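Local coordinates for protein extracellular ligand-binding receptor (Verminephrobacter eiseniae, PDB 4M88) that probably binds an amino acid outside the cytoplasmic membrane as the solute-binding component of an ABC transporter, at residues V229-S234 and V253-D258. Sequence-based numbering, arbitrary orientation.
Sequences VLSYVS and VQAFPD
With OG of Ser231 anti to its own carbonyl carbon (chi1 -70°), the hydroxyl reaches across to Val253, whose CG2 is likewise anti to the carbonyl carbon, which sets CG2 of Val253 3.5 Å from Val229 O. OG of Ser231 lies an unusually short 2.5 Å from the carbonyl O of Val253 and also meets Glu128 of helix 125-138. A small hydroxyl suits this buried place, since CB of Ala255 packs 3.7 Å from OG of Ser231, and a methyl leaves room for it. Ser231 is also the centre of an inverse gamma turn, in which Tyr232 N bonds Leu230 O and the chain turns sharply right after strand 227-229.

Just before the turn, Val253 N donates to Val229 O at 2.9 Å, nearly straight at 171°. Branched Val253 favours the extended strand, and its CG2 meets CD2 of Leu230 at 4.2 Å, while Ile132 touches both side chains. Gln254 directs its amide NE2 to Glu286 and Tyr357.

Strands 227-229 and 250-254 thus part after a last parallel rung, linked through helix 235-247, which Ser234 N-caps: a right-handed beta-alpha-beta crossover in one alpha/beta lobe of a leucine-binding-type periplasmic protein.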
loop_
_atom_site.group_PDB
_atom_site.type_symbol
_atom_site.label_atom_id
_atom_site.label_comp_id
_atom_site.label_asym_id
_atom_site.label_seq_id
_atom_site.Cartn_x
_atom_site.Cartn_y
_atom_site.Cartn_z
ATOM N N VAL A 229 1.223 -12.760 -2.567
ATOM C CA VAL A 229 1.097 -11.412 -3.098
ATOM C C VAL A 229 1.408 -10.411 -2.009
ATOM O O VAL A 229 1.327 -10.732 -0.822
ATOM C CB VAL A 229 -0.323 -11.134 -3.647
ATOM C CG1 VAL A 229 -0.687 -12.140 -4.722
ATOM C CG2 VAL A 229 -1.344 -11.158 -2.520
ATOM N N LEU A 230 1.770 -9.195 -2.413
ATOM C CA LEU A 230 2.083 -8.139 -1.462
ATOM C C LEU A 230 0.822 -7.367 -1.086
ATOM O O LEU A 230 -0.281 -7.730 -1.502
ATOM C CB LEU A 230 3.133 -7.195 -2.052
ATOM C CG LEU A 230 4.416 -7.871 -2.540
ATOM C CD1 LEU A 230 5.416 -6.830 -3.053
ATOM C CD2 LEU A 230 5.030 -8.687 -1.427
ATOM N N SER A 231 0.997 -6.300 -0.308
ATOM C CA SER A 231 -0.124 -5.557 0.270
ATOM C C SER A 231 -0.923 -4.724 -0.734
ATOM O O SER A 231 -1.077 -3.517 -0.536
ATOM C CB SER A 231 0.385 -4.624 1.367
ATOM O OG SER A 231 0.808 -5.348 2.499
ATOM N N TYR A 232 -1.460 -5.349 -1.781
ATOM C CA TYR A 232 -2.153 -4.568 -2.824
ATOM C C TYR A 232 -3.523 -5.071 -3.271
ATOM O O TYR A 232 -4.151 -4.473 -4.151
ATOM C CB TYR A 232 -1.231 -4.376 -4.027
ATOM C CG TYR A 232 0.026 -3.670 -3.605
ATOM C CD1 TYR A 232 -0.028 -2.365 -3.144
ATOM C CD2 TYR A 232 1.251 -4.325 -3.598
ATOM C CE1 TYR A 232 1.109 -1.710 -2.715
ATOM C CE2 TYR A 232 2.401 -3.674 -3.175
ATOM C CZ TYR A 232 2.319 -2.374 -2.732
ATOM O OH TYR A 232 3.457 -1.726 -2.309
ATOM N N VAL A 233 -3.984 -6.160 -2.671
ATOM C CA VAL A 233 -5.301 -6.701 -2.999
ATOM C C VAL A 233 -5.994 -7.150 -1.720
ATOM O O VAL A 233 -5.326 -7.402 -0.713
ATOM C CB VAL A 233 -5.204 -7.896 -3.974
ATOM C CG1 VAL A 233 -4.714 -7.441 -5.325
ATOM C CG2 VAL A 233 -4.300 -8.976 -3.412
ATOM N N SER A 234 -7.324 -7.229 -1.751
ATOM C CA SER A 234 -8.086 -7.780 -0.632
ATOM C C SER A 234 -8.450 -9.215 -0.982
ATOM O O SER A 234 -8.499 -9.575 -2.158
ATOM C CB SER A 234 -9.356 -6.966 -0.356
ATOM O OG SER A 234 -10.317 -7.136 -1.390
ATOM N N VAL A 253 0.707 -10.578 2.036
ATOM C CA VAL A 253 1.531 -9.904 3.040
ATOM C C VAL A 253 0.831 -8.611 3.398
ATOM O O VAL A 253 0.548 -7.789 2.518
ATOM C CB VAL A 253 2.914 -9.567 2.509
ATOM C CG1 VAL A 253 3.780 -9.042 3.630
ATOM C CG2 VAL A 253 3.532 -10.790 1.946
ATOM N N GLN A 254 0.539 -8.427 4.681
ATOM C CA GLN A 254 -0.195 -7.243 5.127
ATOM C C GLN A 254 0.739 -6.242 5.769
ATOM O O GLN A 254 1.626 -6.620 6.531
ATOM C CB GLN A 254 -1.274 -7.629 6.135
ATOM C CG GLN A 254 -2.276 -8.648 5.625
ATOM C CD GLN A 254 -3.270 -8.078 4.625
ATOM O OE1 GLN A 254 -2.971 -7.139 3.874
ATOM N NE2 GLN A 254 -4.467 -8.652 4.606
ATOM N N ALA A 255 0.539 -4.959 5.466
ATOM C CA ALA A 255 1.356 -3.903 6.054
ATOM C C ALA A 255 0.645 -3.282 7.248
ATOM O O ALA A 255 1.211 -2.437 7.948
ATOM C CB ALA A 255 1.668 -2.821 5.014
ATOM N N PHE A 256 -0.586 -3.718 7.485
ATOM C CA PHE A 256 -1.409 -3.145 8.547
ATOM C C PHE A 256 -2.188 -4.274 9.198
ATOM O O PHE A 256 -2.347 -5.339 8.581
ATOM C CB PHE A 256 -2.394 -2.140 7.939
ATOM C CG PHE A 256 -1.735 -1.018 7.206
ATOM C CD1 PHE A 256 -1.128 0.014 7.910
ATOM C CD2 PHE A 256 -1.706 -0.993 5.814
ATOM C CE1 PHE A 256 -0.512 1.062 7.245
ATOM C CE2 PHE A 256 -1.090 0.051 5.142
ATOM C CZ PHE A 256 -0.493 1.082 5.861
ATOM N N PRO A 257 -2.694 -4.051 10.428
ATOM C CA PRO A 257 -3.580 -5.050 11.047
ATOM C C PRO A 257 -4.789 -5.292 10.159
ATOM O O PRO A 257 -5.117 -4.459 9.312
ATOM C CB PRO A 257 -4.017 -4.375 12.355
ATOM C CG PRO A 257 -2.900 -3.411 12.674
ATOM C CD PRO A 257 -2.444 -2.902 11.323
ATOM N N ASP A 258 -5.440 -6.434 10.320
ATOM C CA ASP A 258 -6.546 -6.755 9.440
ATOM C C ASP A 258 -7.678 -5.752 9.638
ATOM O O ASP A 258 -8.053 -5.465 10.770
ATOM C CB ASP A 258 -7.047 -8.176 9.705
ATOM C CG ASP A 258 -8.035 -8.632 8.652
ATOM O OD1 ASP A 258 -9.219 -8.254 8.775
ATOM O OD2 ASP A 258 -7.615 -9.338 7.700
#